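Local coordinates for protein necrotic enteritis toxin B (Clostridium perfringens, PDB 4I0N) that forms pores in membranes, probably as a beta-barrel, as a toxin of the leukocidin/hemolysin family with the alpha-hemolysin fold, at residues Y85-K90 with F220-A225; A101-K106 with A166-K171; H185-N190 with T256-G261. All blocks are in the same frame, centred on the assembly; numbering follows the deposited sequence.

Contact 1 of 3, residues Y85-K90 with F220-A225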
loop_
_atom_site.group_PDB
_atom_site.type_symbol
_atom_site.label_atom_id
_atom_site.label_comp_id
_atom_site.label_asym_id
_atom_site.label_seq_id
_atom_site.Cartn_x
_atom_site.Cartn_y
_atom_site.Cartn_z
ATOM N N TYR A 85 0.351 0.572 -7.347
ATOM C CA TYR A 85 1.028 -0.081 -6.231
ATOM C C TYR A 85 0.096 -1.160 -5.641
ATOM O O TYR A 85 -1.036 -0.869 -5.301
ATOM C CB TYR A 85 1.342 0.926 -5.143
ATOM C CG TYR A 85 2.279 2.032 -5.528
ATOM C CD1 TYR A 85 3.657 1.927 -5.258
ATOM C CD2 TYR A 85 1.794 3.220 -6.092
ATOM C CE1 TYR A 85 4.540 2.975 -5.565
ATOM C CE2 TYR A 85 2.678 4.282 -6.423
ATOM C CZ TYR A 85 4.043 4.141 -6.147
ATOM O OH TYR A 85 4.908 5.180 -6.442
ATOM N N ARG A 86 0.595 -2.384 -5.496
ATOM C CA ARG A 86 -0.166 -3.467 -4.877
ATOM C C ARG A 86 0.477 -3.881 -3.561
ATOM O O ARG A 86 1.708 -4.100 -3.486
ATOM C CB ARG A 86 -0.239 -4.680 -5.787
ATOM C CG ARG A 86 -1.067 -5.824 -5.146
ATOM C CD ARG A 86 -1.341 -6.925 -6.166
ATOM N NE ARG A 86 -2.265 -6.450 -7.186
ATOM C CZ ARG A 86 -2.626 -7.138 -8.269
ATOM N NH1 ARG A 86 -2.145 -8.353 -8.491
ATOM N NH2 ARG A 86 -3.480 -6.601 -9.137
ATOM N N ILE A 87 -0.356 -3.986 -2.530
ATOM C CA ILE A 87 0.128 -4.373 -1.200
ATOM C C ILE A 87 -0.659 -5.616 -0.815
ATOM O O ILE A 87 -1.881 -5.585 -0.772
ATOM C CB ILE A 87 -0.072 -3.231 -0.159
ATOM C CG1 ILE A 87 0.900 -2.065 -0.427
ATOM C CG2 ILE A 87 0.133 -3.740 1.301
ATOM C CD1 ILE A 87 0.388 -1.019 -1.374
ATOM N N ASN A 88 0.053 -6.709 -0.538
ATOM C CA ASN A 88 -0.600 -7.922 -0.060
ATOM C C ASN A 88 -0.103 -8.175 1.354
ATOM O O ASN A 88 1.105 -8.070 1.622
ATOM C CB ASN A 88 -0.241 -9.133 -0.913
ATOM C CG ASN A 88 -0.627 -8.989 -2.372
ATOM O OD1 ASN A 88 -1.620 -8.359 -2.728
ATOM N ND2 ASN A 88 0.167 -9.597 -3.232
ATOM N N VAL A 89 -1.023 -8.505 2.251
ATOM C CA VAL A 89 -0.636 -8.918 3.578
ATOM C C VAL A 89 -1.220 -10.323 3.769
ATOM O O VAL A 89 -2.435 -10.497 3.721
ATOM C CB VAL A 89 -1.145 -7.927 4.649
ATOM C CG1 VAL A 89 -0.751 -8.400 6.020
ATOM C CG2 VAL A 89 -0.564 -6.510 4.415
ATOM N N LYS A 90 -0.352 -11.315 3.960
ATOM C CA LYS A 90 -0.777 -12.705 4.047
ATOM C C LYS A 90 -0.508 -13.222 5.439
ATOM O O LYS A 90 0.505 -12.894 6.028
ATOM C CB LYS A 90 -0.044 -13.587 3.030
ATOM C CG LYS A 90 -0.408 -13.266 1.580
ATOM C CD LYS A 90 0.445 -14.105 0.639
ATOM C CE LYS A 90 0.123 -13.806 -0.815
ATOM N NZ LYS A 90 1.075 -14.540 -1.718
ATOM N N PHE A 220 4.939 5.822 -2.692
ATOM C CA PHE A 220 3.711 5.654 -1.928
ATOM C C PHE A 220 4.074 5.253 -0.508
ATOM O O PHE A 220 5.008 4.469 -0.298
ATOM C CB PHE A 220 2.810 4.605 -2.607
ATOM C CG PHE A 220 1.541 4.280 -1.842
ATOM C CD1 PHE A 220 0.664 5.296 -1.449
ATOM C CD2 PHE A 220 1.210 2.953 -1.557
ATOM C CE1 PHE A 220 -0.517 5.007 -0.757
ATOM C CE2 PHE A 220 0.032 2.639 -0.853
ATOM C CZ PHE A 220 -0.828 3.682 -0.448
ATOM N N SER A 221 3.344 5.795 0.462
ATOM C CA SER A 221 3.549 5.439 1.867
ATOM C C SER A 221 2.343 4.686 2.410
ATOM O O SER A 221 1.481 5.292 3.058
ATOM C CB SER A 221 3.766 6.685 2.735
ATOM O OG SER A 221 4.887 7.416 2.296
ATOM N N PRO A 222 2.288 3.369 2.167
ATOM C CA PRO A 222 1.102 2.639 2.588
ATOM C C PRO A 222 0.931 2.608 4.113
ATOM O O PRO A 222 1.916 2.629 4.862
ATOM C CB PRO A 222 1.340 1.233 2.035
ATOM C CG PRO A 222 2.857 1.103 1.981
ATOM C CD PRO A 222 3.295 2.490 1.534
ATOM N N ASN A 223 -0.325 2.572 4.552
ATOM C CA ASN A 223 -0.649 2.392 5.973
ATOM C C ASN A 223 -1.958 1.622 5.965
ATOM O O ASN A 223 -2.996 2.155 5.565
ATOM C CB ASN A 223 -0.788 3.746 6.700
ATOM C CG ASN A 223 -0.880 3.621 8.244
ATOM O OD1 ASN A 223 -1.246 4.597 8.911
ATOM N ND2 ASN A 223 -0.542 2.451 8.811
ATOM N N MET A 224 -1.885 0.352 6.348
ATOM C CA MET A 224 -3.043 -0.514 6.409
ATOM C C MET A 224 -3.028 -1.182 7.766
ATOM O O MET A 224 -1.999 -1.214 8.433
ATOM C CB MET A 224 -3.036 -1.586 5.308
ATOM C CG MET A 224 -3.289 -1.075 3.914
ATOM S SD MET A 224 -1.793 -0.391 3.139
ATOM C CE MET A 224 -2.491 0.160 1.571
ATOM N N ALA A 225 -4.157 -1.726 8.178
ATOM C CA ALA A 225 -4.200 -2.387 9.478
ATOM C C ALA A 225 -5.127 -3.584 9.448
ATOM O O ALA A 225 -6.056 -3.648 8.634
ATOM C CB ALA A 225 -4.616 -1.400 10.576
#
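Phe220 presses its CB into the face of the Tyr85 ring, 3.6 Å from the ring centroid and only 3° off the normal. The CB is a bump seated over the centre of the ring, in a CH-pi contact. Beyond it the two side chains run past each other in opposite directions, the rings inclined by 41° in an arrangement that is neither a stack nor edge-to-face. Phe220 CG is anti to the backbone N (chi1 176°), and the ring edge faces Ile87: Ile87 CD1 lies in the ring plane, 3.7 Å from Phe220 CE2. The same isoleucine fills the notch between Phe220 and Pro222, its CG1 resting 4.1 Å from Pro222 CB. Its other branch, CG2, points to the thioether of Met224, 4.3 Å from SD. Ile87 is thus a knob held among three side chains of 220-225. Leu60 and Tyr243 also touch Ile87. The two strands belong to different sheets, stacked face to face as in the beta-sandwich of alpha-hemolysin relatives. No hydrogen bond joins the two segments, and the Tyr85 hydroxyl is satisfied by Leu215 O, so cohesion rests on buried apolar surface and the CH-pi contact.

Contact 2 of 3, residues A101-K106 with A166-K171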
loop_
_atom_site.group_PDB
_atom_site.type_symbol
_atom_site.label_atom_id
_atom_site.label_comp_id
_atom_site.label_asym_id
_atom_site.label_seq_id
_atom_site.Cartn_x
_atom_site.Cartn_y
_atom_site.Cartn_z
ATOM N N ALA A 101 -9.353 -11.376 10.836
ATOM C CA ALA A 101 -10.756 -11.159 11.158
ATOM C C ALA A 101 -11.358 -9.984 10.396
ATOM O O ALA A 101 -12.529 -10.012 10.027
ATOM C CB ALA A 101 -10.934 -10.970 12.664
ATOM N N ASN A 102 -10.546 -8.959 10.155
ATOM C CA ASN A 102 -10.975 -7.789 9.424
ATOM C C ASN A 102 -9.745 -6.935 9.140
ATOM O O ASN A 102 -8.662 -7.201 9.667
ATOM C CB ASN A 102 -12.025 -6.970 10.182
ATOM C CG ASN A 102 -13.061 -6.328 9.231
ATOM O OD1 ASN A 102 -12.737 -5.954 8.097
ATOM N ND2 ASN A 102 -14.302 -6.236 9.685
ATOM N N SER A 103 -9.917 -5.934 8.293
ATOM C CA SER A 103 -8.776 -5.155 7.811
ATOM C C SER A 103 -9.295 -3.830 7.259
ATOM O O SER A 103 -10.458 -3.735 6.825
ATOM C CB SER A 103 -8.010 -5.945 6.746
ATOM O OG SER A 103 -8.796 -6.148 5.580
ATOM N N ILE A 104 -8.446 -2.813 7.293
ATOM C CA ILE A 104 -8.780 -1.493 6.758
ATOM C C ILE A 104 -7.590 -1.014 5.903
ATOM O O ILE A 104 -6.435 -1.392 6.156
ATOM C CB ILE A 104 -9.102 -0.452 7.884
ATOM C CG1 ILE A 104 -7.978 -0.411 8.934
ATOM C CG2 ILE A 104 -10.476 -0.719 8.537
ATOM C CD1 ILE A 104 -7.996 0.808 9.852
ATOM N N PRO A 105 -7.847 -0.176 4.889
ATOM C CA PRO A 105 -9.140 0.375 4.486
ATOM C C PRO A 105 -9.953 -0.614 3.700
ATOM O O PRO A 105 -9.424 -1.625 3.247
ATOM C CB PRO A 105 -8.752 1.583 3.613
ATOM C CG PRO A 105 -7.416 1.220 3.036
ATOM C CD PRO A 105 -6.739 0.308 4.039
ATOM N N LYS A 106 -11.247 -0.329 3.550
ATOM C CA LYS A 106 -12.135 -1.284 2.906
ATOM C C LYS A 106 -12.733 -0.728 1.626
ATOM O O LYS A 106 -12.685 0.481 1.377
ATOM C CB LYS A 106 -13.245 -1.753 3.862
ATOM C CG LYS A 106 -12.716 -2.330 5.195
ATOM C CD LYS A 106 -13.654 -3.389 5.837
ATOM C CE LYS A 106 -13.496 -4.780 5.218
ATOM N NZ LYS A 106 -12.057 -5.246 5.159
ATOM N N ALA A 166 -5.203 -10.078 2.784
ATOM C CA ALA A 166 -5.805 -8.778 2.573
ATOM C C ALA A 166 -4.940 -8.138 1.498
ATOM O O ALA A 166 -3.708 -8.157 1.587
ATOM C CB ALA A 166 -5.742 -7.938 3.855
ATOM N N SER A 167 -5.572 -7.621 0.458
ATOM C CA SER A 167 -4.815 -7.044 -0.643
ATOM C C SER A 167 -5.460 -5.758 -1.131
ATOM O O SER A 167 -6.675 -5.664 -1.163
ATOM C CB SER A 167 -4.719 -8.045 -1.784
ATOM O OG SER A 167 -4.001 -7.467 -2.867
ATOM N N TRP A 168 -4.627 -4.792 -1.510
ATOM C CA TRP A 168 -5.065 -3.472 -1.947
ATOM C C TRP A 168 -4.300 -3.059 -3.193
ATOM O O TRP A 168 -3.082 -3.213 -3.248
ATOM C CB TRP A 168 -4.773 -2.427 -0.883
ATOM C CG TRP A 168 -5.496 -2.618 0.416
ATOM C CD1 TRP A 168 -6.718 -2.109 0.761
ATOM C CD2 TRP A 168 -5.036 -3.365 1.547
ATOM N NE1 TRP A 168 -7.053 -2.493 2.042
ATOM C CE2 TRP A 168 -6.037 -3.264 2.550
ATOM C CE3 TRP A 168 -3.871 -4.110 1.816
ATOM C CZ2 TRP A 168 -5.900 -3.857 3.822
ATOM C CZ3 TRP A 168 -3.752 -4.732 3.067
ATOM C CH2 TRP A 168 -4.752 -4.592 4.054
ATOM N N ASP A 169 -5.023 -2.544 -4.183
ATOM C CA ASP A 169 -4.396 -1.845 -5.299
ATOM C C ASP A 169 -4.590 -0.361 -5.110
ATOM O O ASP A 169 -5.713 0.101 -4.884
ATOM C CB ASP A 169 -5.023 -2.273 -6.626
ATOM C CG ASP A 169 -4.451 -3.558 -7.146
ATOM O OD1 ASP A 169 -3.473 -4.069 -6.557
ATOM O OD2 ASP A 169 -4.973 -4.061 -8.154
ATOM N N ILE A 170 -3.488 0.371 -5.177
ATOM C CA ILE A 170 -3.547 1.824 -5.184
ATOM C C ILE A 170 -3.226 2.189 -6.629
ATOM O O ILE A 170 -2.069 2.094 -7.082
ATOM C CB ILE A 170 -2.609 2.464 -4.134
ATOM C CG1 ILE A 170 -3.143 2.191 -2.715
ATOM C CG2 ILE A 170 -2.462 3.989 -4.374
ATOM C CD1 ILE A 170 -2.853 0.799 -2.201
ATOM N N LYS A 171 -4.278 2.561 -7.356
ATOM C CA LYS A 171 -4.226 2.588 -8.810
ATOM C C LYS A 171 -4.457 4.001 -9.326
ATOM O O LYS A 171 -5.311 4.724 -8.841
ATOM C CB LYS A 171 -5.293 1.643 -9.404
ATOM C CG LYS A 171 -5.246 1.517 -10.921
ATOM C CD LYS A 171 -6.303 0.461 -11.384
ATOM C CE LYS A 171 -6.383 0.341 -12.920
ATOM N NZ LYS A 171 -5.125 -0.209 -13.555
#
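Trp168 sends its indole N-H to the carbonyl of Pro105, with NE1 2.8 Å from Pro105 O and an almost straight bond (173°). The oxygen lies in the plane of the indole, while the donor is somewhat tilted from the carbonyl plane. The CA-CB bond of Trp168 points toward 101-106, and CG lies beside the backbone N. A cis peptide bond before Pro105 turns the chain at the end of strand 99-104. The pyrrolidine crosses the indole obliquely, Pro105 CD 3.5 Å from Trp168 NE1, and Ile104 O comes 3.4 Å from Trp168 CZ2. Ser103 OG sits between its backbone N and carbonyl carbon (chi1 65°), 3.9 Å from Ala166 CB, and its polar need is met by Gln158 NE2. Bent at its last two torsions, Lys106 brings NZ to 2.8 Å from Ser103 O; Gln158 OE1 is a further partner. Strand 99-104 is the last of its sheet within the chain, next to 219-231, whereas 165-172 runs between 76-92 and 154-162 in the other sheet. The two strands face each other across the sheets, nearly parallel, 19° between directions and 8.5 Å between axes, with Met224 packed against both Pro105 and Trp168.

Contact 3 of 3, residues H185-N190 with T256-G261; sequences HAIYGN and TTQWRG
Arg260 NH2 grips two successive carbonyls of the 185-190 turn, lying 3.0 Å from Ala186 O and 3.0 Å from Ile187 O. It stands above both carbonyl planes, with Ile187 O in the guanidinium plane. Gly189 CA lies over one face of the guanidinium, offset toward the rim. Beside it Gly189 and Gly261 form a single beta bridge: Gly261 N donates to Tyr188 O, and Asn190 N to Gly261 O at 2.8 Å. Gly261 O and Asn190 O stand close to where a CB of Gly189 and of Gly261, respectively, would lie. Further along, Gln258 crosses Ile187 and Tyr188 at about a right angle, Ile187 CG2 3.6 Å from its CD and Tyr188 CE1 3.7 Å from its CG. Trp259 O, at the edge of the Tyr188 ring, is buried without a partner. Thr257 OG1 donates to the amide OE1 of Gln258; one water links NE2 to Ile187 O, and another donates to OE1 and is weakly linked to Tyr188 OH. In the second shell Ile187 N donates in plane to His185 ND1 at 3.0 Å, Tyr188 CD2 sits over the imidazole centre, and Tyr184 OH meets Arg260 NH1. A loop is thus held to strand 258-279, far from the sandwich, probably in the rim region. Arg260 hydrogen-bonds neutral oxygens, whose carbonyls its charge would probably polarise; accepting at ND1 suggests that His185 carries no proton there.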
loop_
_atom_site.group_PDB
_atom_site.type_symbol
_atom_site.label_atom_id
_atom_site.label_comp_id
_atom_site.label_asym_id
_atom_site.label_seq_id
_atom_site.Cartn_x
_atom_site.Cartn_y
_atom_site.Cartn_z
ATOM N N HIS A 185 -6.211 11.704 -28.325
ATOM C CA HIS A 185 -6.497 12.781 -29.249
ATOM C C HIS A 185 -5.946 12.348 -30.609
ATOM O O HIS A 185 -4.824 11.820 -30.698
ATOM C CB HIS A 185 -5.797 14.060 -28.765
ATOM C CG HIS A 185 -6.155 15.292 -29.542
ATOM N ND1 HIS A 185 -5.715 15.526 -30.828
ATOM C CD2 HIS A 185 -6.870 16.385 -29.185
ATOM C CE1 HIS A 185 -6.173 16.694 -31.245
ATOM N NE2 HIS A 185 -6.874 17.237 -30.263
ATOM N N ALA A 186 -6.741 12.550 -31.662
ATOM C CA ALA A 186 -6.359 12.108 -33.010
ATOM C C ALA A 186 -4.978 12.589 -33.455
ATOM O O ALA A 186 -4.276 11.869 -34.159
ATOM C CB ALA A 186 -7.417 12.520 -34.034
ATOM N N ILE A 187 -4.595 13.793 -33.037
ATOM C CA ILE A 187 -3.298 14.357 -33.396
ATOM C C ILE A 187 -2.243 14.098 -32.305
ATOM O O ILE A 187 -1.202 13.517 -32.592
ATOM C CB ILE A 187 -3.392 15.863 -33.705
ATOM C CG1 ILE A 187 -4.466 16.126 -34.776
ATOM C CG2 ILE A 187 -2.039 16.417 -34.145
ATOM C CD1 ILE A 187 -4.767 17.612 -35.005
ATOM N N TYR A 188 -2.532 14.501 -31.062
ATOM C CA TYR A 188 -1.530 14.456 -29.969
ATOM C C TYR A 188 -1.423 13.136 -29.217
ATOM O O TYR A 188 -0.536 12.975 -28.369
ATOM C CB TYR A 188 -1.770 15.602 -28.985
ATOM C CG TYR A 188 -1.938 16.920 -29.705
ATOM C CD1 TYR A 188 -0.859 17.522 -30.349
ATOM C CD2 TYR A 188 -3.189 17.536 -29.789
ATOM C CE1 TYR A 188 -1.013 18.731 -31.043
ATOM C CE2 TYR A 188 -3.351 18.742 -30.479
ATOM C CZ TYR A 188 -2.256 19.332 -31.093
ATOM O OH TYR A 188 -2.411 20.520 -31.775
ATOM N N GLY A 189 -2.314 12.194 -29.523
ATOM C CA GLY A 189 -2.302 10.884 -28.868
ATOM C C GLY A 189 -2.745 11.066 -27.432
ATOM O O GLY A 189 -3.660 11.841 -27.159
ATOM N N ASN A 190 -2.090 10.347 -26.520
ATOM C CA ASN A 190 -2.355 10.494 -25.100
ATOM C C ASN A 190 -1.468 11.605 -24.536
ATOM O O ASN A 190 -0.249 11.511 -24.584
ATOM C CB ASN A 190 -2.081 9.181 -24.346
ATOM C CG ASN A 190 -2.603 9.221 -22.924
ATOM O OD1 ASN A 190 -2.753 10.305 -22.338
ATOM N ND2 ASN A 190 -2.938 8.052 -22.371
ATOM N N THR A 256 6.731 15.667 -36.911
ATOM C CA THR A 256 6.915 16.798 -37.832
ATOM C C THR A 256 6.512 18.160 -37.268
ATOM O O THR A 256 7.329 19.077 -37.236
ATOM C CB THR A 256 6.264 16.544 -39.203
ATOM O OG1 THR A 256 6.607 15.225 -39.638
ATOM C CG2 THR A 256 6.750 17.573 -40.235
ATOM N N THR A 257 5.265 18.290 -36.823
ATOM C CA THR A 257 4.758 19.583 -36.378
ATOM C C THR A 257 4.302 19.622 -34.920
ATOM O O THR A 257 4.050 20.703 -34.376
ATOM C CB THR A 257 3.640 20.067 -37.313
ATOM O OG1 THR A 257 2.726 18.987 -37.549
ATOM C CG2 THR A 257 4.243 20.509 -38.645
ATOM N N GLN A 258 4.223 18.444 -34.287
ATOM C CA GLN A 258 3.812 18.335 -32.890
ATOM C C GLN A 258 4.268 17.030 -32.260
ATOM O O GLN A 258 4.644 16.082 -32.951
ATOM C CB GLN A 258 2.280 18.482 -32.722
ATOM C CG GLN A 258 1.450 17.399 -33.399
ATOM C CD GLN A 258 1.311 17.608 -34.893
ATOM O OE1 GLN A 258 1.145 18.735 -35.366
ATOM N NE2 GLN A 258 1.386 16.522 -35.646
ATOM N N TRP A 259 4.221 17.015 -30.933
ATOM C CA TRP A 259 4.426 15.821 -30.154
ATOM C C TRP A 259 3.193 14.919 -30.135
ATOM O O TRP A 259 2.058 15.398 -30.079
ATOM C CB TRP A 259 4.773 16.211 -28.719
ATOM C CG TRP A 259 6.158 16.730 -28.582
ATOM C CD1 TRP A 259 6.542 18.030 -28.391
ATOM C CD2 TRP A 259 7.353 15.956 -28.638
ATOM N NE1 TRP A 259 7.926 18.101 -28.298
ATOM C CE2 TRP A 259 8.444 16.846 -28.464
ATOM C CE3 TRP A 259 7.615 14.588 -28.819
ATOM C CZ2 TRP A 259 9.785 16.406 -28.459
ATOM C CZ3 TRP A 259 8.935 14.152 -28.814
ATOM C CH2 TRP A 259 10.007 15.064 -28.644
ATOM N N ARG A 260 3.435 13.611 -30.141
ATOM C CA ARG A 260 2.378 12.609 -29.951
ATOM C C ARG A 260 2.756 11.688 -28.780
ATOM O O ARG A 260 3.887 11.160 -28.728
ATOM C CB ARG A 260 2.194 11.777 -31.226
ATOM C CG ARG A 260 1.091 10.730 -31.155
ATOM C CD ARG A 260 0.839 10.183 -32.552
ATOM N NE ARG A 260 -0.153 9.130 -32.597
ATOM C CZ ARG A 260 -1.457 9.341 -32.748
ATOM N NH1 ARG A 260 -2.291 8.308 -32.799
ATOM N NH2 ARG A 260 -1.922 10.569 -32.846
ATOM N N GLY A 261 1.813 11.477 -27.862
ATOM C CA GLY A 261 2.108 10.635 -26.669
ATOM C C GLY A 261 1.413 9.293 -26.747
ATOM O O GLY A 261 0.333 9.183 -27.324
HETATM O O HOH W 1 0.665 13.916 -34.433
HETATM O O HOH W 2 -0.342 20.675 -34.515
#

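Contacts 1 and 2 join the same two sheets side by side: their centres are 7 Å apart, and strands 76-92 and 165-172 are neighbours in one sheet, as 219-231 and 99-104 are in the other. They are tied directly by a salt bridge from Arg86 NE to Asp169 OD1 at 2.7 Å and a probable hydrogen bond between Asn88 OD1 and Ser167 OG. Contact 3 stands apart, its centre 36 Å from that of contact 1 and 38 Å from that of contact 2; strand 258-279 nevertheless belongs to the same sheet as 76-92 and 165-172. None is at a metal site: bound magnesium lies about 11 Å from the Tyr85 and Ala166 side chains and about 12 Å from that of Asn190.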